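Local coordinates for protein dephospho-CoA kinase (Mycobacterium paratuberculosis, PDB 6N39) that probably phosphorylates the 3'-hydroxyl of dephospho-CoA with ATP to give coenzyme A, the last step of coenzyme A biosynthesis, at residues Q233-R238 against D268-Q273; R310-R315 against R403-A408; R376-R381 against A391-W396. One frame throughout, in Å; residues are numbered along the deposited sequence.

Contact 1 (Q233-R238 against D268-Q273); sequences QRIVNR and DVIDIQ
I235 and I272 make the tightest fit between helix 233-238 and strand 270-273. The CG2 methyl of I235 rests on CG1 of I272, 3.7 Å away. That methyl lies anti to the backbone N (chi1 of I235 is -65°), and the longer branch of I235 is left to run on toward I270. Its end, CD1, meets the strand a second time, 4.0 Å from CD1 of I270 and at nearly the same distance from the CG2 methyl of I270. The end of I235 is thus a bump that fits against both branches of one isoleucine, while its short branch leans on the next inward-facing isoleucine. I272 is bent at its second torsion (chi2 -64°), which brings its CD1 round to the helix. There it meets V236, with CG2 of V236 4.1 Å from CD1 of I272. CD1 of I272 also lies close to CG2 of I235, at the hollow between the two helix residues. The contact is wholly apolar and mostly buried. V250 on strand 249-253 touches both V236 and I272, and L239 continues the packing against I272 one turn further along the helix. The residues between and beside the two isoleucines look elsewhere: D271 bonds to H342 and N340, and Q273 to R344. The axes run roughly the same way, 31° apart and 9.8 Å at closest approach. This is a helix packed on a mixed four-stranded sheet in the UPF0157 (GrpB) part of the enzyme, consistent with the nucleotidyltransferase clan of that family.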
# COMPACT_ATOMS: atom_id res chain seq x y z
N GLN A 233 -6.84 2.19 -4.72
CA GLN A 233 -6.74 3.38 -3.88
C GLN A 233 -5.64 3.22 -2.85
O GLN A 233 -4.87 4.16 -2.59
CB GLN A 233 -8.08 3.68 -3.19
CG GLN A 233 -8.13 5.07 -2.53
CD GLN A 233 -7.89 6.21 -3.53
OE1 GLN A 233 -8.69 6.41 -4.45
NE2 GLN A 233 -6.79 6.94 -3.36
N ARG A 234 -5.52 2.02 -2.26
CA ARG A 234 -4.41 1.80 -1.33
C ARG A 234 -3.08 2.03 -2.02
O ARG A 234 -2.18 2.68 -1.46
CB ARG A 234 -4.46 0.40 -0.72
CG ARG A 234 -5.65 0.21 0.18
CD ARG A 234 -5.54 -1.07 0.98
NE ARG A 234 -5.80 -2.25 0.19
CZ ARG A 234 -7.00 -2.82 0.06
NH1 ARG A 234 -8.06 -2.30 0.66
NH2 ARG A 234 -7.14 -3.91 -0.67
N ILE A 235 -2.95 1.54 -3.26
CA ILE A 235 -1.69 1.66 -3.98
C ILE A 235 -1.40 3.13 -4.33
O ILE A 235 -0.28 3.62 -4.15
CB ILE A 235 -1.71 0.77 -5.24
CG1 ILE A 235 -1.79 -0.71 -4.84
CG2 ILE A 235 -0.49 1.06 -6.11
CD1 ILE A 235 -2.26 -1.66 -5.99
N VAL A 236 -2.40 3.83 -4.86
CA VAL A 236 -2.27 5.24 -5.21
C VAL A 236 -1.80 6.05 -4.01
O VAL A 236 -0.87 6.86 -4.12
CB VAL A 236 -3.60 5.79 -5.77
CG1 VAL A 236 -3.57 7.34 -5.79
CG2 VAL A 236 -3.88 5.23 -7.18
N ASN A 237 -2.44 5.85 -2.85
CA ASN A 237 -2.04 6.59 -1.66
C ASN A 237 -0.60 6.28 -1.27
O ASN A 237 0.18 7.18 -0.95
CB ASN A 237 -2.98 6.27 -0.49
CG ASN A 237 -4.37 6.86 -0.67
OD1 ASN A 237 -4.59 7.71 -1.53
ND2 ASN A 237 -5.32 6.41 0.15
N ARG A 238 -0.25 4.98 -1.28
CA ARG A 238 1.10 4.55 -0.92
C ARG A 238 2.15 5.19 -1.83
O ARG A 238 3.21 5.63 -1.37
CB ARG A 238 1.18 3.02 -0.99
CG ARG A 238 2.57 2.43 -0.76
CD ARG A 238 2.57 0.87 -0.90
NE ARG A 238 1.57 0.25 -0.03
CZ ARG A 238 0.68 -0.66 -0.41
NH1 ARG A 238 0.69 -1.15 -1.66
NH2 ARG A 238 -0.20 -1.12 0.48
N ASP A 268 -5.04 -10.10 -14.13
CA ASP A 268 -5.15 -9.61 -12.75
C ASP A 268 -3.84 -8.94 -12.31
O ASP A 268 -3.09 -9.42 -11.46
CB ASP A 268 -5.56 -10.73 -11.80
CG ASP A 268 -6.07 -10.20 -10.43
OD1 ASP A 268 -5.76 -9.04 -10.08
OD2 ASP A 268 -6.77 -10.93 -9.72
N VAL A 269 -3.59 -7.79 -12.89
CA VAL A 269 -2.48 -6.94 -12.49
C VAL A 269 -2.97 -5.50 -12.55
O VAL A 269 -3.64 -5.10 -13.50
CB VAL A 269 -1.24 -7.17 -13.38
CG1 VAL A 269 -1.62 -7.13 -14.84
CG2 VAL A 269 -0.14 -6.14 -13.06
N ILE A 270 -2.70 -4.74 -11.50
CA ILE A 270 -3.18 -3.36 -11.41
C ILE A 270 -2.12 -2.43 -12.00
O ILE A 270 -0.96 -2.46 -11.59
CB ILE A 270 -3.51 -2.99 -9.95
CG1 ILE A 270 -4.77 -3.75 -9.51
CG2 ILE A 270 -3.69 -1.48 -9.80
CD1 ILE A 270 -5.21 -3.45 -8.09
N ASP A 271 -2.52 -1.60 -12.97
CA ASP A 271 -1.59 -0.62 -13.54
C ASP A 271 -1.83 0.75 -12.92
O ASP A 271 -2.98 1.22 -12.85
CB ASP A 271 -1.73 -0.52 -15.06
CG ASP A 271 -1.28 -1.78 -15.75
OD1 ASP A 271 -2.09 -2.72 -15.83
OD2 ASP A 271 -0.12 -1.81 -16.21
N ILE A 272 -0.73 1.41 -12.54
CA ILE A 272 -0.72 2.75 -11.98
C ILE A 272 0.24 3.60 -12.80
O ILE A 272 1.31 3.13 -13.18
CB ILE A 272 -0.25 2.76 -10.52
CG1 ILE A 272 -1.05 1.77 -9.67
CG2 ILE A 272 -0.30 4.19 -9.97
CD1 ILE A 272 -2.56 2.13 -9.56
N GLN A 273 -0.10 4.87 -13.04
CA GLN A 273 0.85 5.80 -13.64
C GLN A 273 1.18 6.90 -12.64
O GLN A 273 0.27 7.57 -12.12
CB GLN A 273 0.30 6.41 -14.93
CG GLN A 273 1.28 7.42 -15.55
CD GLN A 273 0.80 7.96 -16.87
OE1 GLN A 273 1.24 7.50 -17.93
NE2 GLN A 273 -0.11 8.95 -16.83

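Contact 2 (R310-R315 against R403-A408); sequences RSTVER and RAWDWA
The extended backbone at R310 and S311 runs beside helix 403-408, with the CA atoms of R310 and W405 7.4 Å apart. R310 lays its CB over one face of the W405 indole. The CB sits 3.5 Å from the centroid of the five-membered ring and 13° off its normal, a CH-pi contact. Bends at chi2 and chi3 then turn the R310 chain back, so that CE3 of W405 stands over one face of the guanidinium, 4.3 Å above its plane, with the two planes 37° apart. The six-membered ring reaches on to the next residues: CH2 of W405 is 3.9 Å from CA of S311, and CZ3 is 4.0 Å from the CG2 methyl of T312. S311 shapes the loop here. Its OG accepts from the N of V313 at 3.0 Å, an ST turn, and is also hydrogen-bonded to O of G347. A water joins the two sides, donating to O of R310 at 2.7 Å and accepting a weak bond from NE1 of W405. Y401 packs edge-to-face on W405. Across the contact the indole meets R310 mainly through aliphatic carbon, while the arginine charge is met by two aspartates, D317 of the loop and D409 of the helix.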
# COMPACT_ATOMS: atom_id res chain seq x y z
N ARG A 310 0.57 12.10 -30.17
CA ARG A 310 -0.41 13.12 -29.81
C ARG A 310 -0.30 13.50 -28.34
O ARG A 310 0.05 12.68 -27.49
CB ARG A 310 -1.84 12.65 -30.11
CG ARG A 310 -2.07 12.23 -31.55
CD ARG A 310 -2.03 13.43 -32.48
NE ARG A 310 -2.77 14.56 -31.94
CZ ARG A 310 -4.08 14.74 -32.07
NH1 ARG A 310 -4.82 13.86 -32.73
NH2 ARG A 310 -4.65 15.81 -31.54
N SER A 311 -0.63 14.76 -28.05
CA SER A 311 -0.72 15.24 -26.68
C SER A 311 -1.70 16.40 -26.64
O SER A 311 -1.87 17.11 -27.64
CB SER A 311 0.64 15.73 -26.15
OG SER A 311 0.53 16.15 -24.80
N THR A 312 -2.33 16.61 -25.47
CA THR A 312 -3.07 17.86 -25.28
C THR A 312 -2.17 19.00 -24.86
O THR A 312 -2.65 20.13 -24.71
CB THR A 312 -4.22 17.70 -24.25
OG1 THR A 312 -3.70 17.40 -22.95
CG2 THR A 312 -5.20 16.60 -24.68
N VAL A 313 -0.88 18.74 -24.64
CA VAL A 313 0.10 19.79 -24.37
C VAL A 313 0.78 20.12 -25.70
O VAL A 313 1.37 19.25 -26.33
CB VAL A 313 1.11 19.34 -23.31
CG1 VAL A 313 2.19 20.41 -23.12
CG2 VAL A 313 0.39 19.09 -21.99
N GLU A 314 0.68 21.38 -26.11
CA GLU A 314 0.93 21.73 -27.51
C GLU A 314 2.33 21.35 -27.97
O GLU A 314 2.50 20.80 -29.07
CB GLU A 314 0.67 23.22 -27.75
CG GLU A 314 0.90 23.65 -29.19
CD GLU A 314 0.13 22.79 -30.17
OE1 GLU A 314 0.77 22.17 -31.07
OE2 GLU A 314 -1.11 22.71 -30.05
N ARG A 315 3.35 21.62 -27.16
CA ARG A 315 4.72 21.39 -27.60
C ARG A 315 5.06 19.91 -27.75
O ARG A 315 6.13 19.59 -28.28
CB ARG A 315 5.70 22.05 -26.63
CG ARG A 315 5.65 21.52 -25.20
CD ARG A 315 6.55 22.37 -24.31
NE ARG A 315 6.64 21.83 -22.95
CZ ARG A 315 5.75 22.08 -21.99
NH1 ARG A 315 4.71 22.86 -22.24
NH2 ARG A 315 5.91 21.55 -20.79
N ARG A 403 -7.86 5.83 -32.88
CA ARG A 403 -9.28 6.02 -32.61
C ARG A 403 -9.49 6.79 -31.31
O ARG A 403 -10.35 7.67 -31.24
CB ARG A 403 -9.99 4.67 -32.55
CG ARG A 403 -10.16 3.98 -33.91
CD ARG A 403 -10.15 2.47 -33.73
NE ARG A 403 -11.32 1.98 -33.02
CZ ARG A 403 -11.43 0.76 -32.50
NH1 ARG A 403 -10.42 -0.09 -32.60
NH2 ARG A 403 -12.55 0.40 -31.89
N ALA A 404 -8.74 6.43 -30.27
CA ALA A 404 -8.82 7.16 -29.01
C ALA A 404 -8.54 8.64 -29.23
O ALA A 404 -9.25 9.50 -28.70
CB ALA A 404 -7.84 6.57 -28.00
N TRP A 405 -7.52 8.96 -30.03
CA TRP A 405 -7.23 10.38 -30.22
C TRP A 405 -8.26 11.05 -31.12
O TRP A 405 -8.53 12.25 -30.95
CB TRP A 405 -5.80 10.56 -30.74
CG TRP A 405 -4.84 10.54 -29.57
CD1 TRP A 405 -3.97 9.53 -29.22
CD2 TRP A 405 -4.69 11.56 -28.57
NE1 TRP A 405 -3.29 9.88 -28.06
CE2 TRP A 405 -3.72 11.12 -27.65
CE3 TRP A 405 -5.28 12.82 -28.38
CZ2 TRP A 405 -3.31 11.88 -26.57
CZ3 TRP A 405 -4.88 13.57 -27.29
CH2 TRP A 405 -3.91 13.10 -26.40
N ASP A 406 -8.87 10.31 -32.04
CA ASP A 406 -10.00 10.87 -32.79
C ASP A 406 -11.14 11.24 -31.86
O ASP A 406 -11.73 12.33 -31.96
CB ASP A 406 -10.48 9.88 -33.84
CG ASP A 406 -9.79 10.04 -35.17
OD1 ASP A 406 -9.29 11.15 -35.44
OD2 ASP A 406 -9.76 9.06 -35.96
N TRP A 407 -11.46 10.34 -30.93
CA TRP A 407 -12.49 10.62 -29.94
C TRP A 407 -12.11 11.80 -29.06
O TRP A 407 -12.95 12.64 -28.72
CB TRP A 407 -12.73 9.36 -29.09
CG TRP A 407 -13.70 9.55 -27.96
CD1 TRP A 407 -15.06 9.45 -28.03
CD2 TRP A 407 -13.38 9.88 -26.61
NE1 TRP A 407 -15.61 9.69 -26.79
CE2 TRP A 407 -14.60 9.95 -25.90
CE3 TRP A 407 -12.18 10.11 -25.92
CZ2 TRP A 407 -14.65 10.26 -24.54
CZ3 TRP A 407 -12.24 10.41 -24.57
CH2 TRP A 407 -13.46 10.48 -23.90
N ALA A 408 -10.83 11.89 -28.68
CA ALA A 408 -10.38 13.00 -27.85
C ALA A 408 -10.53 14.32 -28.58
O ALA A 408 -10.96 15.32 -27.99
CB ALA A 408 -8.93 12.79 -27.42
O HOH W 1 -0.49 10.09 -26.93

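Contact 3 (R376-R381 against A391-W396). With ACT (acetate ion), chain F; ACT (acetate ion), chain G.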
# COMPACT_ATOMS: atom_id res chain seq x y z
N ARG A 376 -9.13 -11.99 -25.78
CA ARG A 376 -9.47 -13.41 -25.79
C ARG A 376 -8.69 -14.16 -26.86
O ARG A 376 -8.23 -15.28 -26.63
CB ARG A 376 -10.97 -13.59 -26.02
CG ARG A 376 -11.83 -13.00 -24.92
CD ARG A 376 -12.45 -14.08 -24.07
NE ARG A 376 -13.24 -13.54 -22.97
CZ ARG A 376 -14.45 -13.00 -23.10
NH1 ARG A 376 -15.09 -12.54 -22.03
NH2 ARG A 376 -15.02 -12.90 -24.30
N SER A 377 -8.54 -13.56 -28.04
CA SER A 377 -7.74 -14.22 -29.06
C SER A 377 -6.30 -14.38 -28.60
O SER A 377 -5.69 -15.46 -28.77
CB SER A 377 -7.82 -13.44 -30.37
OG SER A 377 -7.04 -14.06 -31.38
N ALA A 378 -5.75 -13.34 -27.99
CA ALA A 378 -4.38 -13.41 -27.49
C ALA A 378 -4.23 -14.49 -26.44
O ALA A 378 -3.27 -15.26 -26.46
CB ALA A 378 -3.95 -12.05 -26.92
N GLU A 379 -5.17 -14.56 -25.49
CA GLU A 379 -5.08 -15.59 -24.45
C GLU A 379 -5.16 -16.97 -25.07
O GLU A 379 -4.38 -17.86 -24.70
CB GLU A 379 -6.20 -15.40 -23.42
CG GLU A 379 -6.09 -16.36 -22.23
CD GLU A 379 -7.32 -16.34 -21.33
OE1 GLU A 379 -7.22 -16.74 -20.15
OE2 GLU A 379 -8.40 -15.93 -21.82
N GLN A 380 -6.08 -17.17 -26.01
CA GLN A 380 -6.24 -18.48 -26.65
C GLN A 380 -4.96 -18.90 -27.36
O GLN A 380 -4.52 -20.06 -27.24
CB GLN A 380 -7.40 -18.45 -27.64
CG GLN A 380 -7.93 -19.82 -28.03
CD GLN A 380 -8.84 -20.42 -26.97
OE1 GLN A 380 -9.18 -19.76 -25.98
NE2 GLN A 380 -9.24 -21.67 -27.16
N ARG A 381 -4.32 -17.98 -28.08
CA ARG A 381 -3.16 -18.36 -28.87
C ARG A 381 -1.88 -18.42 -28.04
O ARG A 381 -0.99 -19.22 -28.35
CB ARG A 381 -3.02 -17.41 -30.05
CG ARG A 381 -4.22 -17.48 -30.98
CD ARG A 381 -4.40 -16.21 -31.78
NE ARG A 381 -3.37 -16.05 -32.80
CZ ARG A 381 -3.24 -14.95 -33.55
NH1 ARG A 381 -4.07 -13.93 -33.37
NH2 ARG A 381 -2.27 -14.88 -34.45
N ALA A 391 2.62 -10.10 -28.04
CA ALA A 391 2.77 -10.00 -29.49
C ALA A 391 1.41 -10.01 -30.20
O ALA A 391 1.20 -9.23 -31.14
CB ALA A 391 3.64 -11.15 -30.03
N VAL A 392 0.49 -10.87 -29.77
CA VAL A 392 -0.81 -10.91 -30.44
C VAL A 392 -1.59 -9.62 -30.19
O VAL A 392 -2.21 -9.07 -31.10
CB VAL A 392 -1.61 -12.16 -30.04
CG1 VAL A 392 -3.04 -12.08 -30.58
CG2 VAL A 392 -0.94 -13.40 -30.58
N LYS A 393 -1.52 -9.08 -28.96
CA LYS A 393 -2.24 -7.84 -28.66
C LYS A 393 -1.64 -6.63 -29.38
O LYS A 393 -2.38 -5.72 -29.78
CB LYS A 393 -2.24 -7.55 -27.16
CG LYS A 393 -3.05 -8.48 -26.29
CD LYS A 393 -3.65 -7.72 -25.10
CE LYS A 393 -2.62 -6.92 -24.31
NZ LYS A 393 -3.29 -6.05 -23.28
N GLU A 394 -0.31 -6.56 -29.47
CA GLU A 394 0.34 -5.28 -29.77
C GLU A 394 -0.15 -4.60 -31.04
O GLU A 394 -0.36 -3.37 -31.00
CB GLU A 394 1.86 -5.47 -29.81
CG GLU A 394 2.65 -4.15 -29.79
CD GLU A 394 2.28 -3.26 -28.59
OE1 GLU A 394 2.21 -2.02 -28.76
OE2 GLU A 394 2.04 -3.80 -27.48
N PRO A 395 -0.36 -5.27 -32.18
CA PRO A 395 -0.78 -4.52 -33.37
C PRO A 395 -2.08 -3.75 -33.17
O PRO A 395 -2.25 -2.68 -33.76
CB PRO A 395 -0.91 -5.61 -34.45
CG PRO A 395 -0.01 -6.71 -33.99
CD PRO A 395 -0.13 -6.70 -32.48
N TRP A 396 -2.99 -4.25 -32.34
CA TRP A 396 -4.27 -3.57 -32.14
C TRP A 396 -4.09 -2.16 -31.55
O TRP A 396 -4.89 -1.26 -31.85
CB TRP A 396 -5.17 -4.41 -31.22
CG TRP A 396 -6.52 -3.81 -30.96
CD1 TRP A 396 -7.64 -3.92 -31.75
CD2 TRP A 396 -6.90 -2.99 -29.84
NE1 TRP A 396 -8.69 -3.24 -31.18
CE2 TRP A 396 -8.26 -2.66 -30.01
CE3 TRP A 396 -6.22 -2.52 -28.72
CZ2 TRP A 396 -8.96 -1.86 -29.10
CZ3 TRP A 396 -6.92 -1.74 -27.80
CH2 TRP A 396 -8.27 -1.41 -28.00
C ACT F . -13.12 -14.33 -19.83
O ACT F . -12.36 -14.69 -20.80
OXT ACT F . -14.20 -13.67 -19.87
CH3 ACT F . -12.63 -14.78 -18.38
C ACT G . -4.90 -7.09 -20.10
O ACT G . -4.43 -7.85 -21.02
OXT ACT G . -5.94 -7.24 -19.37
CH3 ACT G . -4.07 -5.78 -19.82
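V392 is the main point of contact of helix 391-396 with helix 376-381. Its CG1 methyl meets the backbone of the first helix at A378, 3.6 Å from CA of A378. The same methyl is 3.8 Å from CB of A378. Chi1 of V392 is 171°, which sets CG1 anti to the backbone N and leaves CG2 beside it. Both methyls then face R381. CG1 of V392 is 3.5 Å from NH1 of R381, and CG2 lies over one face of the guanidinium, about 4.0 Å above its plane. R381 reaches across through a bend at chi3, and OG of S377 sits at the edge of its guanidinium, in plane. The valine is thus fitted between a small alanine and a flat arginine end. A378 and V392 have the closest CA atoms, 5.3 Å apart. The two helices form an antiparallel hairpin in the UPF0157 region, the axes of the two segments 158° apart and 8.8 Å at closest approach. Y389, on the helix of V392, also packs on A378. K393 follows. Its CG touches CB of A378 at 3.7 Å. From there the chain bends twice, at chi2 and chi3, and leads its amine away from the first helix. NZ of K393 bonds to O of one acetate ion and to OH of Y371. On the first helix NE of R376 donates to O and NH1 of R376 to OXT of a second acetate, each at 2.6 Å. Both acetates probably come from the crystallisation liquor. Further along, the helix kinks at P395 and W396. The W396 ring stacks on Y371 of helix 365-382, and its side chain also touches V374 there.

In the fold
From the N terminus the chain first builds the parallel-sheet kinase part, and all three contacts come later, in the UPF0157 region. Contact 1 closes a loop of 29 residues and ties helix 228-243 to strand 270-276 of the mixed sheet. It closes before contact 2 opens. Contact 2 closes a much longer loop of 87 residues, from the segment before strand 328-331 to helix 386-411 near the C terminus. Contact 3 is nested inside that loop and joins helix 365-382 to the same helix 386-411. Contacts 2 and 3 touch where R403 packs on W396. The three centres lie about 24 to 25 Å from one another, and contact 1 touches neither of the others.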